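Local coordinates for protein D-alanyl transferase DltD (PDB 6O93) that probably transfers D-alanine onto lipoteichoic acid during cell-wall biogenesis at the membrane of the Gram-positive bacterium Enterococcus faecalis, at residues A[212-217]-A[221-226]; A[80-85]-A[116-121]; A[295-300]-A[305-310]. One frame throughout, in Å; residues are numbered along the deposited sequence.

Contact 1. Residues A[212-217]-A[221-226]; sequences KQLPAT and NELDQL
The loop joining helix 204-211 to helix 220-233 folds back on the first turns of the second helix, with L214 and P215 laid against E222, L223 and L226. L214 and L223 meet through one methyl each, CD2 of L214 lying 3.6 Å from CD2 of L223, and their side chains cross at about a right angle. The same L223 methyl also touches the neighbouring ring, 3.8 Å from P215 CD, so that it serves two consecutive loop residues. The carbon tail and carboxylate of E222 run past the P215 ring in the opposite direction. An extended chain, with CG trans to the backbone N (chi1 -177°), carries the carboxylate there, and OE2 of E222 comes to 3.7 Å from P215 CB. This is a van der Waals contact at an exposed edge of the SGNH-hydrolase-like fold, well away from the central parallel sheet. One turn further along the helix, L226 reaches back to the loop backbone, its CD2 3.5 Å from the carbonyl O of Q213. L214 is buried, with V59, L60 and K63 of helix 57-63 among the residues that cover it, while Y64 OH binds the carbonyl of P215. L223 also packs on L356 of helix 352-367, and D224 forms a salt bridge with R353 in that helix.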
# COMPACT_ATOMS: atom_id res chain seq x y z
N LYS A 212 24.65 -8.30 6.31
CA LYS A 212 25.73 -9.21 6.65
C LYS A 212 25.37 -10.67 6.40
O LYS A 212 26.26 -11.53 6.44
CB LYS A 212 26.13 -9.03 8.11
CG LYS A 212 26.61 -7.62 8.44
CD LYS A 212 26.96 -7.47 9.91
CE LYS A 212 27.47 -6.07 10.22
NZ LYS A 212 27.71 -5.86 11.68
N GLN A 213 24.10 -10.98 6.15
CA GLN A 213 23.67 -12.34 5.85
C GLN A 213 23.72 -12.66 4.36
O GLN A 213 23.62 -13.84 4.00
CB GLN A 213 22.25 -12.57 6.36
CG GLN A 213 22.09 -12.49 7.87
CD GLN A 213 20.65 -12.65 8.32
OE1 GLN A 213 19.73 -12.15 7.68
NE2 GLN A 213 20.45 -13.37 9.42
N LEU A 214 23.87 -11.66 3.50
CA LEU A 214 23.75 -11.85 2.07
C LEU A 214 25.12 -12.02 1.42
O LEU A 214 26.11 -11.44 1.88
CB LEU A 214 23.04 -10.65 1.43
CG LEU A 214 21.60 -10.42 1.87
CD1 LEU A 214 21.16 -9.02 1.51
CD2 LEU A 214 20.67 -11.45 1.24
N PRO A 215 25.22 -12.81 0.35
CA PRO A 215 26.50 -12.92 -0.36
C PRO A 215 26.88 -11.62 -1.03
O PRO A 215 26.07 -10.71 -1.22
CB PRO A 215 26.23 -14.03 -1.39
CG PRO A 215 24.76 -14.04 -1.57
CD PRO A 215 24.17 -13.65 -0.25
N ALA A 216 28.16 -11.53 -1.40
CA ALA A 216 28.70 -10.31 -1.98
C ALA A 216 28.07 -9.99 -3.33
O ALA A 216 27.93 -8.82 -3.69
CB ALA A 216 30.21 -10.41 -2.12
N THR A 217 27.70 -11.02 -4.10
CA THR A 217 27.08 -10.83 -5.40
C THR A 217 25.69 -11.46 -5.42
O THR A 217 25.43 -12.44 -4.71
CB THR A 217 27.94 -11.43 -6.53
OG1 THR A 217 28.25 -12.80 -6.22
CG2 THR A 217 29.22 -10.64 -6.70
N ASN A 221 18.94 -18.01 -7.30
CA ASN A 221 18.86 -19.38 -6.81
C ASN A 221 19.61 -19.55 -5.50
O ASN A 221 19.13 -20.23 -4.59
CB ASN A 221 19.38 -20.34 -7.88
CG ASN A 221 18.46 -20.43 -9.09
OD1 ASN A 221 17.27 -20.13 -8.99
ND2 ASN A 221 19.01 -20.83 -10.22
N GLU A 222 20.80 -18.95 -5.39
CA GLU A 222 21.53 -18.99 -4.13
C GLU A 222 20.71 -18.34 -3.02
O GLU A 222 20.59 -18.90 -1.92
CB GLU A 222 22.88 -18.28 -4.29
CG GLU A 222 23.76 -18.32 -3.05
CD GLU A 222 25.03 -17.50 -3.20
OE1 GLU A 222 25.14 -16.75 -4.19
OE2 GLU A 222 25.91 -17.60 -2.32
N LEU A 223 20.13 -17.18 -3.29
CA LEU A 223 19.33 -16.48 -2.29
C LEU A 223 18.08 -17.27 -1.93
O LEU A 223 17.68 -17.32 -0.76
CB LEU A 223 18.96 -15.09 -2.79
CG LEU A 223 20.14 -14.13 -2.99
CD1 LEU A 223 19.74 -12.94 -3.84
CD2 LEU A 223 20.68 -13.66 -1.64
N ASP A 224 17.43 -17.88 -2.92
CA ASP A 224 16.21 -18.65 -2.66
C ASP A 224 16.50 -19.79 -1.69
O ASP A 224 15.73 -20.02 -0.74
CB ASP A 224 15.63 -19.18 -3.97
CG ASP A 224 14.14 -19.45 -3.88
OD1 ASP A 224 13.46 -18.85 -3.02
OD2 ASP A 224 13.63 -20.26 -4.69
N GLN A 225 17.59 -20.52 -1.92
CA GLN A 225 17.97 -21.59 -1.00
C GLN A 225 18.35 -21.05 0.37
O GLN A 225 17.98 -21.63 1.40
CB GLN A 225 19.13 -22.39 -1.60
CG GLN A 225 18.77 -23.17 -2.86
CD GLN A 225 19.98 -23.83 -3.50
OE1 GLN A 225 21.11 -23.37 -3.34
NE2 GLN A 225 19.74 -24.92 -4.23
N LEU A 226 19.08 -19.93 0.40
CA LEU A 226 19.47 -19.34 1.68
C LEU A 226 18.24 -18.88 2.46
O LEU A 226 18.20 -18.99 3.69
CB LEU A 226 20.43 -18.17 1.45
CG LEU A 226 20.94 -17.45 2.70
CD1 LEU A 226 21.82 -18.38 3.53
CD2 LEU A 226 21.70 -16.19 2.32

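Contact 2. Residues A[80-85]-A[116-121]; sequences SLTQAM and DSFGAH
ND1 of H121 donates to S117 O at 2.8 Å, turning the imidazole back on its own helix, while H121 CB meets T82 CG2 across the contact (4.1 Å). The ND1 bond lies in the carbonyl plane and is fairly straight (155° at the hydrogen), and E75 OE1 holds NE2; the two bonds together fix the ring's rotation. The contact joins helix 80-90, in the crossover from strand 69-73 to strand 98-102 that passes strand 40-44 of the parallel sheet, to helix 115-121. The two short helical segments run nearly the same way, 23° apart, with their axes 10.0 Å from each other. The apolar part of the seam belongs to L81 and F118. With CG trans to the backbone N (chi1 177°), F118 swings its ring toward helix 80-90, where CD2 of L81 lies 3.5 Å from F118 CE1. F151 stacks with the F118 ring, and L144 and R147 of helix 139-148 also reach L81. T82 OG1 approaches the ring obliquely, 3.8 Å from F118 CD1. A water lies between the helices and over the rim of one F118 face; it donates to F118 O at 3.0 Å, and its link to T82 OG1 is improbably short (2.5 Å) and so doubtful.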
# COMPACT_ATOMS: atom_id res chain seq x y z
N SER A 80 -6.85 1.40 0.03
CA SER A 80 -6.76 2.11 -1.24
C SER A 80 -7.18 3.57 -1.12
O SER A 80 -6.58 4.45 -1.74
CB SER A 80 -7.60 1.40 -2.30
OG SER A 80 -7.02 0.15 -2.65
N LEU A 81 -8.22 3.84 -0.33
CA LEU A 81 -8.71 5.21 -0.22
C LEU A 81 -7.66 6.13 0.38
O LEU A 81 -7.40 7.22 -0.14
CB LEU A 81 -10.00 5.25 0.60
CG LEU A 81 -10.77 6.57 0.60
CD1 LEU A 81 -11.21 6.94 -0.81
CD2 LEU A 81 -11.97 6.48 1.52
N THR A 82 -7.03 5.69 1.47
CA THR A 82 -5.91 6.43 2.04
C THR A 82 -4.81 6.63 1.01
O THR A 82 -4.28 7.74 0.86
CB THR A 82 -5.37 5.70 3.27
OG1 THR A 82 -6.35 5.69 4.31
CG2 THR A 82 -4.10 6.37 3.78
N GLN A 83 -4.44 5.56 0.30
CA GLN A 83 -3.34 5.63 -0.64
C GLN A 83 -3.66 6.53 -1.83
O GLN A 83 -2.77 7.20 -2.36
CB GLN A 83 -2.97 4.23 -1.12
CG GLN A 83 -2.46 3.30 -0.01
CD GLN A 83 -1.09 3.70 0.51
OE1 GLN A 83 -0.62 4.81 0.25
NE2 GLN A 83 -0.45 2.80 1.24
N ALA A 84 -4.93 6.55 -2.26
CA ALA A 84 -5.31 7.42 -3.37
C ALA A 84 -5.00 8.88 -3.05
O ALA A 84 -4.56 9.64 -3.92
CB ALA A 84 -6.79 7.24 -3.70
N MET A 85 -5.21 9.28 -1.80
CA MET A 85 -4.90 10.65 -1.40
C MET A 85 -3.40 10.86 -1.23
O MET A 85 -2.89 11.95 -1.51
CB MET A 85 -5.64 11.01 -0.11
CG MET A 85 -5.58 12.48 0.25
SD MET A 85 -6.37 13.56 -0.97
CE MET A 85 -8.07 13.01 -0.87
N ASP A 116 -12.15 3.27 11.81
CA ASP A 116 -10.98 3.62 12.61
C ASP A 116 -9.68 3.46 11.83
O ASP A 116 -8.69 4.13 12.13
CB ASP A 116 -10.94 2.77 13.88
CG ASP A 116 -12.14 3.00 14.77
OD1 ASP A 116 -12.80 4.04 14.63
OD2 ASP A 116 -12.41 2.12 15.62
N SER A 117 -9.66 2.56 10.84
CA SER A 117 -8.46 2.40 10.03
C SER A 117 -8.26 3.60 9.12
O SER A 117 -7.15 4.14 9.01
CB SER A 117 -8.53 1.11 9.21
OG SER A 117 -8.40 -0.02 10.06
N PHE A 118 -9.32 4.04 8.44
CA PHE A 118 -9.22 5.26 7.65
C PHE A 118 -8.96 6.47 8.54
O PHE A 118 -8.12 7.31 8.22
CB PHE A 118 -10.50 5.47 6.84
CG PHE A 118 -10.49 6.74 6.05
CD1 PHE A 118 -9.98 6.77 4.76
CD2 PHE A 118 -10.98 7.92 6.60
CE1 PHE A 118 -9.95 7.95 4.03
CE2 PHE A 118 -10.96 9.10 5.88
CZ PHE A 118 -10.45 9.11 4.59
N GLY A 119 -9.67 6.56 9.67
CA GLY A 119 -9.51 7.71 10.54
C GLY A 119 -8.12 7.82 11.13
O GLY A 119 -7.59 8.92 11.30
N ALA A 120 -7.50 6.68 11.45
CA ALA A 120 -6.16 6.70 12.03
C ALA A 120 -5.12 7.25 11.07
O ALA A 120 -4.08 7.75 11.51
CB ALA A 120 -5.75 5.30 12.49
N HIS A 121 -5.38 7.18 9.76
CA HIS A 121 -4.42 7.62 8.75
C HIS A 121 -4.93 8.79 7.93
O HIS A 121 -4.29 9.17 6.94
CB HIS A 121 -4.06 6.44 7.84
CG HIS A 121 -3.54 5.25 8.58
ND1 HIS A 121 -4.34 4.18 8.91
CD2 HIS A 121 -2.32 4.98 9.10
CE1 HIS A 121 -3.63 3.29 9.58
NE2 HIS A 121 -2.40 3.75 9.71
O HOH W 1 -6.69 7.84 5.61

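Contact 3. Residues A[295-300]-A[305-310]; sequences PPVNKR and TGLSQD
L307 and Q309 face V297 where segment 305-310 leaves one helix and enters the next. T305 closes helix 299-305, and its OG1 accepts a weak bond from the backbone N of L307. G306 then turns the chain with a positive phi, just beyond the helical residues. L307 points at V297: its CD2 wedges between the two methyls, 4.0 Å from V297 CG2 and 4.1 Å from V297 CG1, the side chains meeting at about a right angle. The CB of S308 points away from 295-300, and its OG caps the next helix at M311 N. Q309 makes the polar contact. A bend at chi2 (-74°) brings its amide back across the gap, and NE2 donates to V297 O at 3.0 Å, approaching from above the carbonyl plane (43° out of it) through a bent N-H (142°). S302 OG shares NE2. A water 2.8 Å from Q309 OE1, which may donate to it, accepts from V297 N, so the amide meets V297 O directly and its N by way of the water. K299 crosses Q309 obliquely, NZ 3.8 Å from Q309 CG, with a long, weak ion pair to D303. Segment 295-300 follows strand 289-294 of the parallel sheet and passes, at N298, near a possible Ser-His-Asp triad; helix 309-324, from which L312 touches both V297 and L307, continues toward edge strand 331-333.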
# COMPACT_ATOMS: atom_id res chain seq x y z
N PRO A 295 -0.27 -11.03 -3.01
CA PRO A 295 0.36 -12.10 -2.24
C PRO A 295 -0.59 -13.27 -2.05
O PRO A 295 -1.80 -13.15 -2.30
CB PRO A 295 0.67 -11.43 -0.90
CG PRO A 295 -0.46 -10.47 -0.73
CD PRO A 295 -0.82 -9.99 -2.12
N PRO A 296 -0.08 -14.42 -1.63
CA PRO A 296 -0.96 -15.53 -1.26
C PRO A 296 -1.26 -15.55 0.23
O PRO A 296 -0.80 -14.68 0.98
CB PRO A 296 -0.16 -16.76 -1.68
CG PRO A 296 1.27 -16.35 -1.43
CD PRO A 296 1.34 -14.85 -1.68
N VAL A 297 -2.03 -16.53 0.67
CA VAL A 297 -2.17 -16.88 2.08
C VAL A 297 -1.57 -18.27 2.27
O VAL A 297 -1.81 -19.17 1.45
CB VAL A 297 -3.65 -16.84 2.53
CG1 VAL A 297 -3.78 -17.35 3.96
CG2 VAL A 297 -4.21 -15.43 2.41
N ASN A 298 -0.78 -18.43 3.32
CA ASN A 298 -0.10 -19.69 3.56
C ASN A 298 -1.09 -20.85 3.56
O ASN A 298 -2.07 -20.83 4.31
CB ASN A 298 0.65 -19.63 4.90
CG ASN A 298 1.46 -20.89 5.16
OD1 ASN A 298 1.78 -21.65 4.25
ND2 ASN A 298 1.80 -21.11 6.43
N LYS A 299 -0.83 -21.84 2.71
CA LYS A 299 -1.72 -22.99 2.61
C LYS A 299 -1.88 -23.69 3.96
O LYS A 299 -2.99 -24.06 4.35
CB LYS A 299 -1.20 -23.97 1.56
CG LYS A 299 -2.13 -25.14 1.25
CD LYS A 299 -3.38 -24.68 0.51
CE LYS A 299 -4.30 -25.85 0.19
NZ LYS A 299 -5.56 -25.40 -0.47
N ARG A 300 -0.77 -23.87 4.69
CA ARG A 300 -0.84 -24.57 5.97
C ARG A 300 -1.76 -23.86 6.95
O ARG A 300 -2.40 -24.50 7.79
CB ARG A 300 0.56 -24.71 6.56
CG ARG A 300 1.52 -25.50 5.68
CD ARG A 300 2.86 -25.75 6.36
NE ARG A 300 3.74 -26.59 5.55
CZ ARG A 300 4.86 -27.15 5.99
NH1 ARG A 300 5.25 -26.98 7.25
NH2 ARG A 300 5.59 -27.90 5.17
N THR A 305 -7.72 -22.61 9.24
CA THR A 305 -8.78 -21.64 9.47
C THR A 305 -9.98 -21.85 8.55
O THR A 305 -11.05 -21.31 8.83
CB THR A 305 -8.25 -20.21 9.27
OG1 THR A 305 -7.89 -20.02 7.89
CG2 THR A 305 -7.04 -19.96 10.15
N GLY A 306 -9.82 -22.61 7.47
CA GLY A 306 -10.89 -22.81 6.52
C GLY A 306 -11.04 -21.73 5.47
O GLY A 306 -11.98 -21.81 4.66
N LEU A 307 -10.16 -20.73 5.45
CA LEU A 307 -10.21 -19.72 4.40
C LEU A 307 -10.08 -20.37 3.03
O LEU A 307 -9.19 -21.20 2.81
CB LEU A 307 -9.09 -18.69 4.60
CG LEU A 307 -9.12 -17.48 3.67
CD1 LEU A 307 -10.28 -16.55 4.03
CD2 LEU A 307 -7.80 -16.73 3.70
N SER A 308 -10.98 -20.00 2.12
CA SER A 308 -11.06 -20.67 0.83
C SER A 308 -10.01 -20.11 -0.12
O SER A 308 -10.05 -18.92 -0.47
CB SER A 308 -12.46 -20.51 0.23
OG SER A 308 -12.48 -20.99 -1.10
N GLN A 309 -9.08 -20.96 -0.54
CA GLN A 309 -8.12 -20.57 -1.57
C GLN A 309 -8.80 -20.38 -2.91
O GLN A 309 -8.34 -19.57 -3.73
CB GLN A 309 -7.01 -21.62 -1.67
CG GLN A 309 -6.09 -21.67 -0.47
CD GLN A 309 -5.12 -20.50 -0.43
OE1 GLN A 309 -5.00 -19.74 -1.39
NE2 GLN A 309 -4.41 -20.35 0.69
N ASP A 310 -9.88 -21.12 -3.17
CA ASP A 310 -10.66 -20.89 -4.39
C ASP A 310 -11.24 -19.49 -4.41
O ASP A 310 -11.23 -18.81 -5.44
CB ASP A 310 -11.77 -21.94 -4.50
CG ASP A 310 -11.24 -23.36 -4.48
OD1 ASP A 310 -10.14 -23.60 -5.02
OD2 ASP A 310 -11.93 -24.24 -3.91
O HOH W 2 -3.50 -17.41 -1.83

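All three contacts fasten parts of one SGNH-like chain, without sharing a segment or touching. Contact 2 lies deepest, about 10 Å from the chain centre to its own, and joins two helices distant in sequence; contacts 1 and 3 are local in sequence, their segments four and five residues apart, with centres at about 27 and 21 Å. Contact 1 is the surface one and rests on van der Waals packing, without a polar bond across it. In contact 3, also buried, a side-chain amide and a water bind the O and N of one backbone residue after an inner strand of the sheet. Contact 2 likewise has a water between its segments, but sets it beside an aromatic ring. Centres of contacts 2 and 3 are 26 Å apart, those of contacts 1 and 2 37 Å.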